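Tail spike protein (Acinetobacter phage vB_AbaP_AS12, PDB 6EU4) probably recognises, and may degrade, the capsular polysaccharide of its Acinetobacter host as the trimeric receptor-binding spike of the phage tail. Local coordinates at the interface of chains A and B. Residues are numbered along the deposited sequence; one frame, centred on the assembly and turned at random. Chains: chain A/B, Tail spike protein.

The interface of chains A and B. Residues chain A 519, 542-547; chain B 534, 553-555, 558-559, 561.
The turn 543-546 of chain A, with the flanking ends of strands 535-542 and 547-554 that it joins, packs against the end of strand 547-554 of chain B and the loop that follows it, while the loop residue A:Pro519 meets B:Tyr534. Phage tailspikes of this kind are homotrimers, and the patch lies between two subunits towards their C-terminal end. No direct polar bond crosses it; ordered water and apolar packing join the chains. B:Asp555 lies at its centre, with CG anti to the backbone N (chi1 -162°), which brings OD2 within 3.4 Å of A:Ser544 CA while CB faces A:Ser543 O. OD2 lies 2.6 Å from water 3, which also bonds A:Ile542 O; the carboxylate, probably ionised, is thus linked to a main-chain carbonyl. The CG2 branch of A:Ile542, anti to its own backbone N, lies against the backbone end of B:Asp555, 3.6 Å from CA and near CB, the two side chains crossing obliquely. The CG1 branch slides past B:Thr553 in the opposite direction. Both OG1 and CG2 of B:Thr553 lie against A:Ala547 CB, CG2 at 3.5 Å, and the hydroxyl OG1, held between backbone N and carbonyl carbon (chi1 58°), also bonds water 1 at 2.7 Å. That water also meets A:Ser543 O and is paired with water 2, 2.9 Å from oxygen to oxygen. Water 2 is gripped from both chains: the amide N of B:Asp555 gives it a nearly straight hydrogen bond (175° at H), and the carbonyls A:Ser544 O and B:Ala559 O also contact it. At one flank the methyl CB of B:Ala561 sits 3.4 Å from A:Ala545 O; at the other, CB and CG of A:Pro519 touch the ring carbon CE1 of B:Tyr534, CB at 3.6 Å, with the two side chains crossing at about a right angle.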
loop_
_atom_site.group_PDB
_atom_site.type_symbol
_atom_site.label_atom_id
_atom_site.label_comp_id
_atom_site.label_asym_id
_atom_site.label_seq_id
_atom_site.Cartn_x
_atom_site.Cartn_y
_atom_site.Cartn_z
ATOM N N PRO A 519 -5.463 -41.977 -28.871
ATOM C CA PRO A 519 -5.477 -40.840 -27.944
ATOM C C PRO A 519 -6.868 -40.629 -27.366
ATOM O O PRO A 519 -7.867 -41.051 -27.951
ATOM C CB PRO A 519 -5.055 -39.662 -28.825
ATOM C CG PRO A 519 -5.482 -40.056 -30.196
ATOM C CD PRO A 519 -5.339 -41.558 -30.277
ATOM N N ILE A 542 -10.290 -41.534 -29.455
ATOM C CA ILE A 542 -10.327 -40.727 -30.674
ATOM C C ILE A 542 -9.441 -41.373 -31.737
ATOM O O ILE A 542 -8.214 -41.409 -31.604
ATOM C CB ILE A 542 -9.891 -39.283 -30.394
ATOM C CG1 ILE A 542 -10.801 -38.642 -29.337
ATOM C CG2 ILE A 542 -9.879 -38.463 -31.691
ATOM C CD1 ILE A 542 -10.343 -37.291 -28.880
ATOM N N SER A 543 -10.060 -41.852 -32.819
ATOM C CA SER A 543 -9.356 -42.264 -34.023
ATOM C C SER A 543 -9.455 -41.138 -35.057
ATOM O O SER A 543 -10.078 -40.100 -34.824
ATOM C CB SER A 543 -9.918 -43.589 -34.561
ATOM O OG SER A 543 -9.693 -44.652 -33.638
ATOM N N SER A 544 -8.838 -41.345 -36.221
ATOM C CA SER A 544 -8.664 -40.234 -37.154
ATOM C C SER A 544 -9.995 -39.752 -37.721
ATOM O O SER A 544 -10.131 -38.566 -38.039
ATOM C CB SER A 544 -7.724 -40.632 -38.294
ATOM O OG SER A 544 -8.280 -41.679 -39.053
ATOM N N ALA A 545 -10.979 -40.648 -37.861
ATOM C CA ALA A 545 -12.264 -40.269 -38.435
ATOM C C ALA A 545 -13.434 -40.936 -37.713
ATOM O O ALA A 545 -14.509 -41.089 -38.303
ATOM C CB ALA A 545 -12.293 -40.603 -39.931
ATOM N N SER A 546 -13.258 -41.321 -36.454
ATOM C CA SER A 546 -14.299 -42.005 -35.694
ATOM C C SER A 546 -13.861 -42.033 -34.239
ATOM O O SER A 546 -12.715 -41.726 -33.918
ATOM C CB SER A 546 -14.533 -43.426 -36.209
ATOM O OG SER A 546 -13.363 -44.204 -36.029
ATOM N N ALA A 547 -14.792 -42.407 -33.362
ATOM C CA ALA A 547 -14.484 -42.600 -31.952
ATOM C C ALA A 547 -15.408 -43.659 -31.370
ATOM O O ALA A 547 -16.461 -43.977 -31.933
ATOM C CB ALA A 547 -14.624 -41.298 -31.156
ATOM N N TYR B 534 -6.991 -31.744 -30.027
ATOM C CA TYR B 534 -8.013 -32.767 -29.885
ATOM C C TYR B 534 -9.307 -32.121 -29.423
ATOM O O TYR B 534 -9.290 -31.203 -28.600
ATOM C CB TYR B 534 -7.610 -33.823 -28.857
ATOM C CG TYR B 534 -6.404 -34.612 -29.250
ATOM C CD1 TYR B 534 -6.525 -35.755 -30.034
ATOM C CD2 TYR B 534 -5.148 -34.223 -28.833
ATOM C CE1 TYR B 534 -5.395 -36.486 -30.399
ATOM C CE2 TYR B 534 -4.027 -34.938 -29.181
ATOM C CZ TYR B 534 -4.158 -36.073 -29.961
ATOM O OH TYR B 534 -3.035 -36.773 -30.309
ATOM N N THR B 553 -16.139 -36.292 -32.356
ATOM C CA THR B 553 -14.752 -36.093 -31.967
ATOM C C THR B 553 -13.965 -35.535 -33.142
ATOM O O THR B 553 -14.304 -35.771 -34.310
ATOM C CB THR B 553 -14.091 -37.390 -31.504
ATOM O OG1 THR B 553 -14.154 -38.377 -32.535
ATOM C CG2 THR B 553 -14.783 -37.917 -30.238
ATOM N N GLY B 554 -12.896 -34.812 -32.811
ATOM C CA GLY B 554 -11.941 -34.351 -33.794
ATOM C C GLY B 554 -10.531 -34.694 -33.369
ATOM O O GLY B 554 -10.060 -34.252 -32.314
ATOM N N ASP B 555 -9.863 -35.506 -34.169
ATOM C CA ASP B 555 -8.491 -35.894 -33.881
ATOM C C ASP B 555 -7.563 -34.707 -34.134
ATOM O O ASP B 555 -7.872 -33.806 -34.919
ATOM C CB ASP B 555 -8.108 -37.104 -34.754
ATOM C CG ASP B 555 -6.876 -37.860 -34.249
ATOM O OD1 ASP B 555 -6.324 -37.514 -33.185
ATOM O OD2 ASP B 555 -6.470 -38.824 -34.945
ATOM N N GLN B 558 -6.922 -33.248 -37.692
ATOM C CA GLN B 558 -7.926 -33.822 -38.578
ATOM C C GLN B 558 -9.238 -33.069 -38.424
ATOM O O GLN B 558 -9.523 -32.494 -37.370
ATOM C CB GLN B 558 -8.187 -35.311 -38.272
ATOM C CG GLN B 558 -6.951 -36.207 -38.263
ATOM C CD GLN B 558 -6.419 -36.488 -39.659
ATOM O OE1 GLN B 558 -7.057 -36.160 -40.664
ATOM N NE2 GLN B 558 -5.248 -37.106 -39.724
ATOM N N ALA B 559 -10.054 -33.112 -39.476
ATOM C CA ALA B 559 -11.414 -32.591 -39.397
ATOM C C ALA B 559 -12.244 -33.410 -38.409
ATOM O O ALA B 559 -11.967 -34.581 -38.150
ATOM C CB ALA B 559 -12.087 -32.629 -40.768
ATOM N N ALA B 561 -14.924 -35.805 -37.017
ATOM C CA ALA B 561 -15.653 -36.964 -37.507
ATOM C C ALA B 561 -17.161 -36.693 -37.485
ATOM O O ALA B 561 -17.635 -35.698 -36.938
ATOM C CB ALA B 561 -15.305 -38.187 -36.662
HETATM O O HOH W 1 -12.233 -38.410 -34.441
HETATM O O HOH W 2 -11.290 -36.606 -36.491
HETATM O O HOH W 3 -6.140 -41.057 -33.594
#